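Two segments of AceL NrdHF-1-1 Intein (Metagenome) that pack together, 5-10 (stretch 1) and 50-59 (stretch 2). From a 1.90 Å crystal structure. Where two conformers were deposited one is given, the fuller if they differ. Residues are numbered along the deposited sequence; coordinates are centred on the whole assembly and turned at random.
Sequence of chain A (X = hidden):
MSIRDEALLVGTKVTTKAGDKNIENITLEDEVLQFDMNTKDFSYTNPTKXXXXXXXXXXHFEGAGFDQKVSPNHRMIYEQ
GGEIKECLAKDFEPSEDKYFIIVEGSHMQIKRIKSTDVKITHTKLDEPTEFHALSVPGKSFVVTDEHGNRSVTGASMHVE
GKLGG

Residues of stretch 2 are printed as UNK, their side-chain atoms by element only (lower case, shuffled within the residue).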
# COMPACT_ATOMS: atom_id res chain seq x y z
N ASP A 5 -10.90 5.61 -6.14
CA ASP A 5 -10.90 6.82 -5.27
C ASP A 5 -9.77 6.71 -4.24
O ASP A 5 -8.88 7.58 -4.24
CB ASP A 5 -12.27 7.00 -4.58
CG ASP A 5 -12.36 8.28 -3.77
OD1 ASP A 5 -11.49 9.16 -3.93
OD2 ASP A 5 -13.31 8.41 -2.98
N GLU A 6 -9.80 5.64 -3.43
CA GLU A 6 -8.81 5.32 -2.38
C GLU A 6 -8.09 3.99 -2.73
O GLU A 6 -7.75 3.20 -1.83
CB GLU A 6 -9.52 5.23 -1.02
CG GLU A 6 -8.64 5.48 0.20
CD GLU A 6 -9.42 5.91 1.42
OE1 GLU A 6 -10.13 5.05 2.00
OE2 GLU A 6 -9.34 7.10 1.81
N ALA A 7 -7.84 3.79 -4.02
CA ALA A 7 -7.57 2.48 -4.63
C ALA A 7 -6.12 2.35 -5.13
O ALA A 7 -5.41 3.36 -5.20
CB ALA A 7 -8.55 2.28 -5.77
N LEU A 8 -5.71 1.11 -5.45
CA LEU A 8 -4.37 0.78 -5.98
C LEU A 8 -4.50 0.33 -7.44
O LEU A 8 -5.48 -0.35 -7.76
CB LEU A 8 -3.77 -0.37 -5.16
CG LEU A 8 -3.64 -0.11 -3.67
CD1 LEU A 8 -3.44 -1.41 -2.90
CD2 LEU A 8 -2.49 0.84 -3.40
N LEU A 9 -3.52 0.69 -8.28
CA LEU A 9 -3.51 0.36 -9.72
C LEU A 9 -3.70 -1.14 -9.90
O LEU A 9 -3.11 -1.91 -9.13
CB LEU A 9 -2.19 0.79 -10.38
CG LEU A 9 -2.12 0.59 -11.89
CD1 LEU A 9 -3.18 1.43 -12.58
CD2 LEU A 9 -0.74 0.93 -12.42
N VAL A 10 -4.50 -1.54 -10.89
CA VAL A 10 -4.71 -2.96 -11.22
C VAL A 10 -3.34 -3.63 -11.38
O VAL A 10 -2.38 -2.98 -11.85
CB VAL A 10 -5.58 -3.16 -12.50
CG1 VAL A 10 -4.93 -2.55 -13.74
CG2 VAL A 10 -5.91 -4.63 -12.73
N UNK A 50 -13.91 -5.55 -0.95
CA UNK A 50 -13.07 -5.28 -2.13
C UNK A 50 -13.83 -4.26 -2.99
O UNK A 50 -15.07 -4.28 -2.98
c UNK A 50 -12.20 -7.66 -2.10
c UNK A 50 -12.82 -6.55 -2.95
o UNK A 50 -14.06 -7.01 -3.49
N UNK A 51 -13.10 -3.36 -3.67
CA UNK A 51 -13.69 -2.28 -4.48
C UNK A 51 -13.02 -2.29 -5.85
O UNK A 51 -11.80 -2.54 -5.94
c UNK A 51 -13.54 -0.91 -3.78
o UNK A 51 -12.11 2.36 -4.67
c UNK A 51 -12.55 1.46 -3.95
n UNK A 51 -13.09 1.70 -2.76
c UNK A 51 -12.49 0.01 -4.41
N UNK A 52 -13.81 -2.04 -6.90
CA UNK A 52 -13.34 -1.88 -8.28
C UNK A 52 -13.81 -0.50 -8.76
O UNK A 52 -15.01 -0.21 -8.69
c UNK A 52 -14.22 -3.87 -11.52
c UNK A 52 -13.31 -3.12 -10.55
c UNK A 52 -14.56 -5.27 -11.02
c UNK A 52 -13.92 -3.00 -9.16
n UNK A 52 -15.69 -5.84 -11.81
N UNK A 53 -12.87 0.34 -9.18
CA UNK A 53 -13.15 1.69 -9.70
C UNK A 53 -12.27 1.90 -10.94
O UNK A 53 -11.20 1.29 -11.02
c UNK A 53 -13.76 4.01 -8.85
c UNK A 53 -11.43 3.14 -8.51
c UNK A 53 -12.90 2.77 -8.61
N UNK A 54 -12.72 2.74 -11.88
CA UNK A 54 -11.98 3.08 -13.10
C UNK A 54 -11.66 4.58 -13.07
O UNK A 54 -12.60 5.39 -13.06
c UNK A 54 -12.92 1.18 -14.48
c UNK A 54 -12.83 2.71 -14.35
c UNK A 54 -12.25 3.32 -15.62
c UNK A 54 -14.30 0.68 -14.84
N UNK A 55 -10.37 4.93 -13.01
CA UNK A 55 -9.89 6.34 -12.96
C UNK A 55 -8.77 6.55 -13.98
O UNK A 55 -8.31 5.57 -14.57
c UNK A 55 -11.67 6.41 -10.49
n UNK A 55 -12.12 7.69 -9.96
n UNK A 55 -13.73 9.22 -9.35
n UNK A 55 -14.36 7.19 -10.23
c UNK A 55 -13.40 8.03 -9.85
c UNK A 55 -10.17 6.18 -10.39
c UNK A 55 -9.37 6.72 -11.57
N UNK A 56 -8.35 7.81 -14.15
CA UNK A 56 -7.30 8.18 -15.12
C UNK A 56 -6.24 9.11 -14.50
O UNK A 56 -5.58 9.86 -15.22
c UNK A 56 -7.92 8.81 -16.38
c UNK A 56 -8.54 10.17 -16.12
o UNK A 56 -8.93 10.84 -17.11
o UNK A 56 -8.62 10.58 -14.95
N UNK A 57 -6.06 9.07 -13.18
CA UNK A 57 -4.92 9.76 -12.56
C UNK A 57 -4.36 8.92 -11.41
O UNK A 57 -5.12 8.21 -10.72
c UNK A 57 -5.26 11.20 -12.14
c UNK A 57 -6.29 11.32 -11.04
c UNK A 57 -6.64 12.76 -10.76
o UNK A 57 -7.85 13.06 -10.65
o UNK A 57 -5.72 13.60 -10.67
N UNK A 58 -3.04 8.99 -11.25
CA UNK A 58 -2.26 8.08 -10.39
C UNK A 58 -1.14 8.88 -9.72
O UNK A 58 -0.63 9.84 -10.34
c UNK A 58 -1.69 6.91 -11.24
c UNK A 58 -1.27 4.42 -11.18
c UNK A 58 -0.49 7.34 -12.06
c UNK A 58 -1.37 5.69 -10.37
N UNK A 59 -0.82 8.51 -8.47
CA UNK A 59 0.37 8.95 -7.71
C UNK A 59 1.31 7.75 -7.60
O UNK A 59 0.94 6.73 -6.98
o UNK A 59 -1.88 14.77 -6.50
c UNK A 59 -1.43 13.48 -6.46
c UNK A 59 -0.51 10.86 -6.34
c UNK A 59 -0.11 13.22 -6.12
c UNK A 59 -0.01 9.44 -6.31
c UNK A 59 -1.82 11.13 -6.69
c UNK A 59 0.34 11.92 -6.07
c UNK A 59 -2.29 12.43 -6.73

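Position 50 carries three side-chain atoms: a first carbon bearing one oxygen and one further carbon. That fork is threonine. Thr50 lies out of reach of stretch 1; branching at CB suits the extended strand to which it belongs.

Position 51 has three carbons in line, the third carrying an oxygen and a nitrogen, five atoms in all. An amide at that distance from the backbone is glutamine, with the two end atoms told apart by element. Gln51 points its CA-to-CB bond toward stretch 1, and its length lets the amide reach the start of the first segment, at Asp5 to Ala7. Gln51 OE1 lies 3.7 Å from Ala7 CB and 3.8 Å from Asp5 N, close enough for packing but without a hydrogen bond.

At position 52, four carbons run in a row and end in a nitrogen, the signature of lysine. Lys52 points away from stretch 1, as alternation along a strand requires, and its charged end is left on an exposed face.

Position 53 shows a single carbon carrying two more, three carbons and no polar atom: valine. The strand has turned its side chain toward stretch 1 again. Val53 CG1 approaches Asp5 N at 3.5 Å and Ala7 CB at 4.1 Å. A compact, branched side chain fits here, filling the space beside the small methyl of Ala7 while keeping to strand geometry.

Position 54 has four carbons, forked at the first, with one arm two carbons long. This is isoleucine. Ile54 points away and makes no contact with stretch 1; its branched CB again accords with an extended backbone.

Position 55 offers three carbons, a nitrogen, and then a carbon holding two more nitrogens, a guanidinium group and so arginine. Arg55 points toward stretch 1, and the nearest approach is Arg55 CG to Asp5 N, 4.3 Å. No salt bridge joins the two residues.

Position 56 has two carbons, the second with two oxygens, hence aspartate. Asp56 sits where the chain turns a corner, out of reach of stretch 1, and its OD2 is hydrogen-bonded elsewhere in the structure.

Position 57 is one carbon longer, three carbons ending in two oxygens: glutamate. Glu57 is likewise out of reach; it is partly exposed, and its OE1 is hydrogen-bonded elsewhere in the structure, so the carboxylate is satisfied.

Position 58 repeats the four-carbon fork with one longer arm, so it is isoleucine. Ile58 is buried and points toward stretch 1, where its CD1 meets Leu9 CD2 at 3.7 Å, an apolar match well suited to the interior.

Position 59 has one carbon followed by a six-carbon ring bearing an oxygen, which is tyrosine. Tyr59 does not reach stretch 1; its partly exposed place accepts a ring part apolar, part polar.

The contact is small, burying 257 Å², and has no hydrogen bonds across it. Before the corner, alternate residues Gln51, Val53 and Arg55 face Asp5 and its neighbours; beyond it, Ile58 packs on Leu9. The packing is loose, with two apolar side-chain pairs, Ala7 with Val53 and Leu9 with Ile58, and stretch 2 side chains near Asp5 N; Glu6 N is buried without a partner.

Stretch 2 (50-59) TQKVIRDEIY
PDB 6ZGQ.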